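Local atomic coordinates of putative iron-uptake ABC transport system,periplasmic iron-binding protein (Campylobacter jejuni, PDB entry 3E13), a protein that binds ferric iron in the periplasm and probably hands it to an ABC transporter for uptake into the cell. Residues S2-F16 with G27-L40. Sequence-based numbering, arbitrary orientation.
With FE (Fe (III) ion), chain B.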
loop_
_atom_site.group_PDB
_atom_site.type_symbol
_atom_site.label_atom_id
_atom_site.label_comp_id
_atom_site.label_asym_id
_atom_site.label_seq_id
_atom_site.Cartn_x
_atom_site.Cartn_y
_atom_site.Cartn_z
ATOM N N SER A 2 2.841 -11.253 -27.530
ATOM C CA SER A 2 1.436 -11.720 -27.809
ATOM C C SER A 2 0.476 -11.819 -26.613
ATOM O O SER A 2 -0.585 -11.249 -26.712
ATOM C CB SER A 2 1.393 -12.989 -28.633
ATOM O OG SER A 2 0.131 -13.057 -29.298
ATOM N N GLU A 3 0.814 -12.556 -25.535
ATOM C CA GLU A 3 0.038 -12.534 -24.285
ATOM C C GLU A 3 0.970 -12.130 -23.104
ATOM O O GLU A 3 2.208 -12.285 -23.152
ATOM C CB GLU A 3 -0.570 -13.918 -23.985
ATOM C CG GLU A 3 -1.962 -14.232 -24.549
ATOM C CD GLU A 3 -2.607 -15.425 -23.848
ATOM O OE1 GLU A 3 -1.822 -16.321 -23.454
ATOM O OE2 GLU A 3 -3.867 -15.474 -23.661
ATOM N N LEU A 4 0.358 -11.597 -22.058
ATOM C CA LEU A 4 1.061 -11.256 -20.804
ATOM C C LEU A 4 0.121 -11.558 -19.652
ATOM O O LEU A 4 -0.983 -11.093 -19.623
ATOM C CB LEU A 4 1.503 -9.780 -20.784
ATOM C CG LEU A 4 2.179 -9.407 -19.456
ATOM C CD1 LEU A 4 3.571 -10.012 -19.331
ATOM C CD2 LEU A 4 2.240 -7.886 -19.383
ATOM N N ASN A 5 0.552 -12.417 -18.730
ATOM C CA ASN A 5 -0.277 -12.866 -17.632
ATOM C C ASN A 5 0.081 -12.166 -16.311
ATOM O O ASN A 5 1.189 -12.340 -15.811
ATOM C CB ASN A 5 -0.104 -14.375 -17.511
ATOM C CG ASN A 5 -0.617 -15.111 -18.776
ATOM O OD1 ASN A 5 -1.727 -14.829 -19.236
ATOM N ND2 ASN A 5 0.172 -16.016 -19.316
ATOM N N ILE A 6 -0.813 -11.305 -15.827
ATOM C CA ILE A 6 -0.584 -10.515 -14.625
ATOM C C ILE A 6 -1.426 -11.053 -13.477
ATOM O O ILE A 6 -2.637 -11.181 -13.628
ATOM C CB ILE A 6 -0.964 -9.052 -14.893
ATOM C CG1 ILE A 6 -0.074 -8.508 -16.006
ATOM C CG2 ILE A 6 -0.909 -8.243 -13.590
ATOM C CD1 ILE A 6 -0.240 -7.018 -16.313
ATOM N N TYR A 7 -0.772 -11.370 -12.367
ATOM C CA TYR A 7 -1.404 -11.667 -11.092
ATOM C C TYR A 7 -1.246 -10.397 -10.234
ATOM O O TYR A 7 -0.140 -10.030 -9.906
ATOM C CB TYR A 7 -0.682 -12.835 -10.403
ATOM C CG TYR A 7 -1.035 -14.236 -10.892
ATOM C CD1 TYR A 7 -1.621 -14.455 -12.110
ATOM C CD2 TYR A 7 -0.643 -15.324 -10.168
ATOM C CE1 TYR A 7 -1.900 -15.784 -12.579
ATOM C CE2 TYR A 7 -0.914 -16.633 -10.601
ATOM C CZ TYR A 7 -1.516 -16.852 -11.809
ATOM O OH TYR A 7 -1.722 -18.159 -12.253
ATOM N N SER A 8 -2.356 -9.763 -9.885
ATOM C CA SER A 8 -2.350 -8.474 -9.218
ATOM C C SER A 8 -3.158 -8.412 -7.953
ATOM O O SER A 8 -4.327 -8.796 -7.932
ATOM C CB SER A 8 -2.840 -7.392 -10.161
ATOM O OG SER A 8 -2.891 -6.138 -9.452
ATOM N N ALA A 9 -2.518 -7.938 -6.886
ATOM C CA ALA A 9 -3.169 -7.669 -5.633
ATOM C C ALA A 9 -3.524 -6.185 -5.472
ATOM O O ALA A 9 -3.964 -5.778 -4.425
ATOM C CB ALA A 9 -2.326 -8.178 -4.451
ATOM N N ARG A 10 -3.317 -5.398 -6.526
ATOM C CA ARG A 10 -3.912 -4.067 -6.612
ATOM C C ARG A 10 -5.444 -4.225 -6.750
ATOM O O ARG A 10 -5.957 -5.350 -6.937
ATOM C CB ARG A 10 -3.284 -3.248 -7.739
ATOM C CG ARG A 10 -1.929 -2.715 -7.355
ATOM C CD ARG A 10 -1.231 -1.942 -8.455
ATOM N NE ARG A 10 -1.971 -0.779 -8.932
ATOM C CZ ARG A 10 -1.820 0.499 -8.441
ATOM N NH1 ARG A 10 -0.974 0.781 -7.447
ATOM N NH2 ARG A 10 -2.525 1.486 -9.006
ATOM N N HIS A 11 -6.187 -3.147 -6.583
ATOM C CA HIS A 11 -7.633 -3.230 -6.481
ATOM C C HIS A 11 -8.264 -1.895 -6.879
ATOM O O HIS A 11 -9.080 -1.320 -6.133
ATOM C CB HIS A 11 -7.994 -3.653 -5.036
ATOM C CG HIS A 11 -7.086 -3.048 -3.999
ATOM N ND1 HIS A 11 -5.957 -3.687 -3.531
ATOM C CD2 HIS A 11 -7.122 -1.839 -3.372
ATOM C CE1 HIS A 11 -5.337 -2.887 -2.662
ATOM N NE2 HIS A 11 -6.041 -1.770 -2.535
ATOM N N TYR A 12 -7.860 -1.430 -8.066
ATOM C CA TYR A 12 -8.169 -0.081 -8.532
ATOM C C TYR A 12 -8.686 -0.060 -9.953
ATOM O O TYR A 12 -8.151 -0.732 -10.843
ATOM C CB TYR A 12 -6.918 0.788 -8.467
ATOM C CG TYR A 12 -6.216 0.723 -7.131
ATOM C CD1 TYR A 12 -4.948 0.140 -7.018
ATOM C CD2 TYR A 12 -6.836 1.120 -5.972
ATOM C CE1 TYR A 12 -4.296 0.030 -5.822
ATOM C CE2 TYR A 12 -6.195 1.003 -4.770
ATOM C CZ TYR A 12 -4.937 0.487 -4.671
ATOM O OH TYR A 12 -4.379 0.401 -3.412
ATOM N N ASN A 13 -9.721 0.739 -10.160
ATOM C CA ASN A 13 -10.252 0.957 -11.494
ATOM C C ASN A 13 -9.268 1.604 -12.428
ATOM O O ASN A 13 -9.253 1.329 -13.617
ATOM C CB ASN A 13 -11.493 1.815 -11.398
ATOM C CG ASN A 13 -12.710 1.017 -11.433
ATOM O OD1 ASN A 13 -12.746 -0.111 -10.899
ATOM N ND2 ASN A 13 -13.719 1.525 -12.122
ATOM N N ALA A 14 -8.391 2.458 -11.904
ATOM C CA ALA A 14 -7.394 3.114 -12.737
ATOM C C ALA A 14 -6.484 2.162 -13.479
ATOM O O ALA A 14 -6.002 2.437 -14.578
ATOM C CB ALA A 14 -6.538 4.099 -11.908
ATOM N N ASP A 15 -6.247 0.991 -12.910
ATOM C CA ASP A 15 -5.371 0.023 -13.532
ATOM C C ASP A 15 -5.908 -0.477 -14.870
ATOM O O ASP A 15 -5.105 -0.823 -15.752
ATOM C CB ASP A 15 -5.185 -1.149 -12.586
ATOM C CG ASP A 15 -4.374 -0.762 -11.390
ATOM O OD1 ASP A 15 -3.934 -1.658 -10.628
ATOM O OD2 ASP A 15 -4.028 0.414 -11.223
ATOM N N PHE A 16 -7.225 -0.560 -14.982
ATOM C CA PHE A 16 -7.846 -1.038 -16.239
ATOM C C PHE A 16 -7.477 -0.141 -17.400
ATOM O O PHE A 16 -7.137 -0.641 -18.498
ATOM C CB PHE A 16 -9.341 -1.137 -16.130
ATOM C CG PHE A 16 -9.831 -2.150 -15.117
ATOM C CD1 PHE A 16 -10.902 -1.827 -14.272
ATOM C CD2 PHE A 16 -9.281 -3.413 -15.038
ATOM C CE1 PHE A 16 -11.381 -2.747 -13.336
ATOM C CE2 PHE A 16 -9.751 -4.350 -14.085
ATOM C CZ PHE A 16 -10.808 -4.008 -13.253
ATOM N N GLY A 27 0.276 -4.098 -28.773
ATOM C CA GLY A 27 -0.434 -5.188 -29.398
ATOM C C GLY A 27 -0.458 -6.469 -28.582
ATOM O O GLY A 27 -0.947 -7.505 -29.064
ATOM N N ILE A 28 0.040 -6.401 -27.347
ATOM C CA ILE A 28 0.084 -7.556 -26.446
ATOM C C ILE A 28 -1.212 -7.641 -25.679
ATOM O O ILE A 28 -1.672 -6.640 -25.116
ATOM C CB ILE A 28 1.268 -7.403 -25.423
ATOM C CG1 ILE A 28 2.618 -7.424 -26.121
ATOM C CG2 ILE A 28 1.207 -8.523 -24.360
ATOM C CD1 ILE A 28 3.763 -6.917 -25.279
ATOM N N LYS A 29 -1.825 -8.821 -25.614
ATOM C CA LYS A 29 -3.033 -9.008 -24.840
ATOM C C LYS A 29 -2.683 -9.332 -23.401
ATOM O O LYS A 29 -1.928 -10.271 -23.155
ATOM C CB LYS A 29 -3.859 -10.174 -25.401
ATOM C CG LYS A 29 -5.185 -10.428 -24.660
ATOM C CD LYS A 29 -6.187 -9.333 -24.932
ATOM C CE LYS A 29 -7.427 -9.429 -24.058
ATOM N NZ LYS A 29 -7.275 -8.588 -22.828
ATOM N N VAL A 30 -3.259 -8.576 -22.467
ATOM C CA VAL A 30 -3.035 -8.795 -21.033
ATOM C C VAL A 30 -4.182 -9.625 -20.453
ATOM O O VAL A 30 -5.339 -9.339 -20.700
ATOM C CB VAL A 30 -2.950 -7.490 -20.283
ATOM C CG1 VAL A 30 -2.872 -7.703 -18.783
ATOM C CG2 VAL A 30 -1.765 -6.729 -20.771
ATOM N N ASN A 31 -3.829 -10.706 -19.769
ATOM C CA ASN A 31 -4.755 -11.515 -18.976
ATOM C C ASN A 31 -4.542 -11.100 -17.520
ATOM O O ASN A 31 -3.493 -11.407 -16.960
ATOM C CB ASN A 31 -4.440 -12.997 -19.148
ATOM C CG ASN A 31 -4.584 -13.451 -20.571
ATOM O OD1 ASN A 31 -5.528 -13.065 -21.205
ATOM N ND2 ASN A 31 -3.633 -14.251 -21.088
ATOM N N HIS A 32 -5.503 -10.391 -16.954
ATOM C CA HIS A 32 -5.364 -9.768 -15.652
ATOM C C HIS A 32 -6.149 -10.578 -14.633
ATOM O O HIS A 32 -7.373 -10.728 -14.753
ATOM C CB HIS A 32 -5.883 -8.333 -15.735
ATOM C CG HIS A 32 -5.658 -7.515 -14.493
ATOM N ND1 HIS A 32 -6.692 -6.943 -13.797
ATOM C CD2 HIS A 32 -4.527 -7.107 -13.873
ATOM C CE1 HIS A 32 -6.217 -6.264 -12.766
ATOM N NE2 HIS A 32 -4.904 -6.329 -12.800
ATOM N N THR A 33 -5.435 -11.149 -13.655
ATOM C CA THR A 33 -6.051 -11.896 -12.561
ATOM C C THR A 33 -5.876 -11.117 -11.258
ATOM O O THR A 33 -4.771 -10.878 -10.852
ATOM C CB THR A 33 -5.360 -13.252 -12.472
ATOM O OG1 THR A 33 -5.705 -14.061 -13.614
ATOM C CG2 THR A 33 -5.879 -14.054 -11.307
ATOM N N GLN A 34 -6.973 -10.733 -10.612
ATOM C CA GLN A 34 -6.941 -9.976 -9.360
ATOM C C GLN A 34 -7.451 -10.861 -8.233
ATOM O O GLN A 34 -8.501 -11.492 -8.354
ATOM C CB GLN A 34 -7.794 -8.733 -9.469
ATOM C CG GLN A 34 -7.789 -7.848 -8.247
ATOM C CD GLN A 34 -8.569 -6.564 -8.459
ATOM O OE1 GLN A 34 -8.335 -5.840 -9.446
ATOM N NE2 GLN A 34 -9.505 -6.285 -7.557
ATOM N N ALA A 35 -6.719 -10.867 -7.135
ATOM C CA ALA A 35 -7.108 -11.553 -5.915
ATOM C C ALA A 35 -6.316 -10.987 -4.765
ATOM O O ALA A 35 -5.425 -10.130 -4.958
ATOM C CB ALA A 35 -6.852 -13.036 -6.035
ATOM N N LYS A 36 -6.604 -11.462 -3.564
ATOM C CA LYS A 36 -5.816 -11.049 -2.406
ATOM C C LYS A 36 -4.382 -11.494 -2.553
ATOM O O LYS A 36 -4.083 -12.504 -3.165
ATOM C CB LYS A 36 -6.378 -11.619 -1.120
ATOM C CG LYS A 36 -7.704 -11.162 -0.749
ATOM C CD LYS A 36 -8.115 -11.842 0.551
ATOM C CE LYS A 36 -9.584 -11.914 0.669
ATOM N NZ LYS A 36 -10.078 -13.273 0.248
ATOM N N ALA A 37 -3.430 -10.722 -2.014
ATOM C CA ALA A 37 -2.036 -11.117 -2.143
ATOM C C ALA A 37 -1.716 -12.494 -1.587
ATOM O O ALA A 37 -0.904 -13.187 -2.154
ATOM C CB ALA A 37 -1.117 -10.087 -1.568
ATOM N N SER A 38 -2.289 -12.791 -0.430
ATOM C CA SER A 38 -2.042 -14.064 0.221
ATOM C C SER A 38 -2.490 -15.222 -0.686
ATOM O O SER A 38 -1.787 -16.214 -0.785
ATOM C CB SER A 38 -2.768 -14.124 1.557
ATOM O OG SER A 38 -4.152 -13.940 1.423
ATOM N N GLU A 39 -3.595 -15.025 -1.391
ATOM C CA GLU A 39 -4.153 -16.028 -2.310
ATOM C C GLU A 39 -3.228 -16.166 -3.518
ATOM O O GLU A 39 -2.941 -17.256 -3.949
ATOM C CB GLU A 39 -5.571 -15.668 -2.732
ATOM C CG GLU A 39 -6.510 -15.595 -1.533
ATOM C CD GLU A 39 -7.998 -15.632 -1.818
ATOM O OE1 GLU A 39 -8.424 -15.796 -2.991
ATOM O OE2 GLU A 39 -8.759 -15.466 -0.819
ATOM N N LEU A 40 -2.742 -15.035 -4.056
ATOM C CA LEU A 40 -1.845 -15.071 -5.194
ATOM C C LEU A 40 -0.495 -15.680 -4.886
ATOM O O LEU A 40 0.065 -16.376 -5.724
ATOM C CB LEU A 40 -1.650 -13.653 -5.758
ATOM C CG LEU A 40 -2.898 -12.985 -6.366
ATOM C CD1 LEU A 40 -2.592 -11.564 -6.774
ATOM C CD2 LEU A 40 -3.433 -13.776 -7.525
HETATM FE FE FE B . -5.094 0.004 -1.647
HETATM O O HOH W 1 -3.410 -4.251 -11.168
HETATM O O HOH W 2 -6.744 -7.472 -5.376
HETATM O O HOH W 3 -5.954 -5.759 -9.752
#
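Strands Glu3-Ser8 and Lys29-Gln34 pair in parallel, Glu3 beside Lys29 through Ser8 beside Gln34, and with the intervening helix 14-26 they form the beta-alpha-beta unit that opens this periplasmic binding protein fold. The backbone ladder runs from Lys29 N, bonded to Ser2 O, to a longer bond of 3.3 Å from Ala35 N to Ser8 O.

On the face of Glu3, Asn5 and Asn31, one amide group serves two acceptors. Asn31 ND2 gives one hydrogen to Asn5 OD1 at 2.7 Å, the two amides side by side and nearly coplanar (18° apart). Its other hydrogen reaches Glu3 OE2 at 2.9 Å, meeting that carboxylate from above its plane.

The opposite face is apolar at its start, where Ile6 CD1 packs on Val30 CG1 (3.7 Å), and turns polar toward Ser8, His32 and Gln34; Ile6 CG2 sits at the edge of the His32 ring. Helix 14-26 packs on Val30 and His32, and Phe253 of helix 247-257 touches Ile6. From the start of helix 37-47, Leu40 CD1 presses against the backbone of Ser8 at the strand end, and Ala37 CB meets Ala9 CB.

The loop after Ser8 carries the iron ligands His11 and Tyr12; Tyr143, Tyr199 and Tyr200 complete the site. Ser8 OG, anti to its own nitrogen (chi1 177°), accepts from Arg10 N in an ST turn, while Arg10 forms a salt bridge to Asp15, NE to OD1 and NH2 to OD2. One water links the parts, bonded to Ser8 OG (2.6 Å), Asp15 OD1 (2.7 Å) and His32 NE2 (3.0 Å).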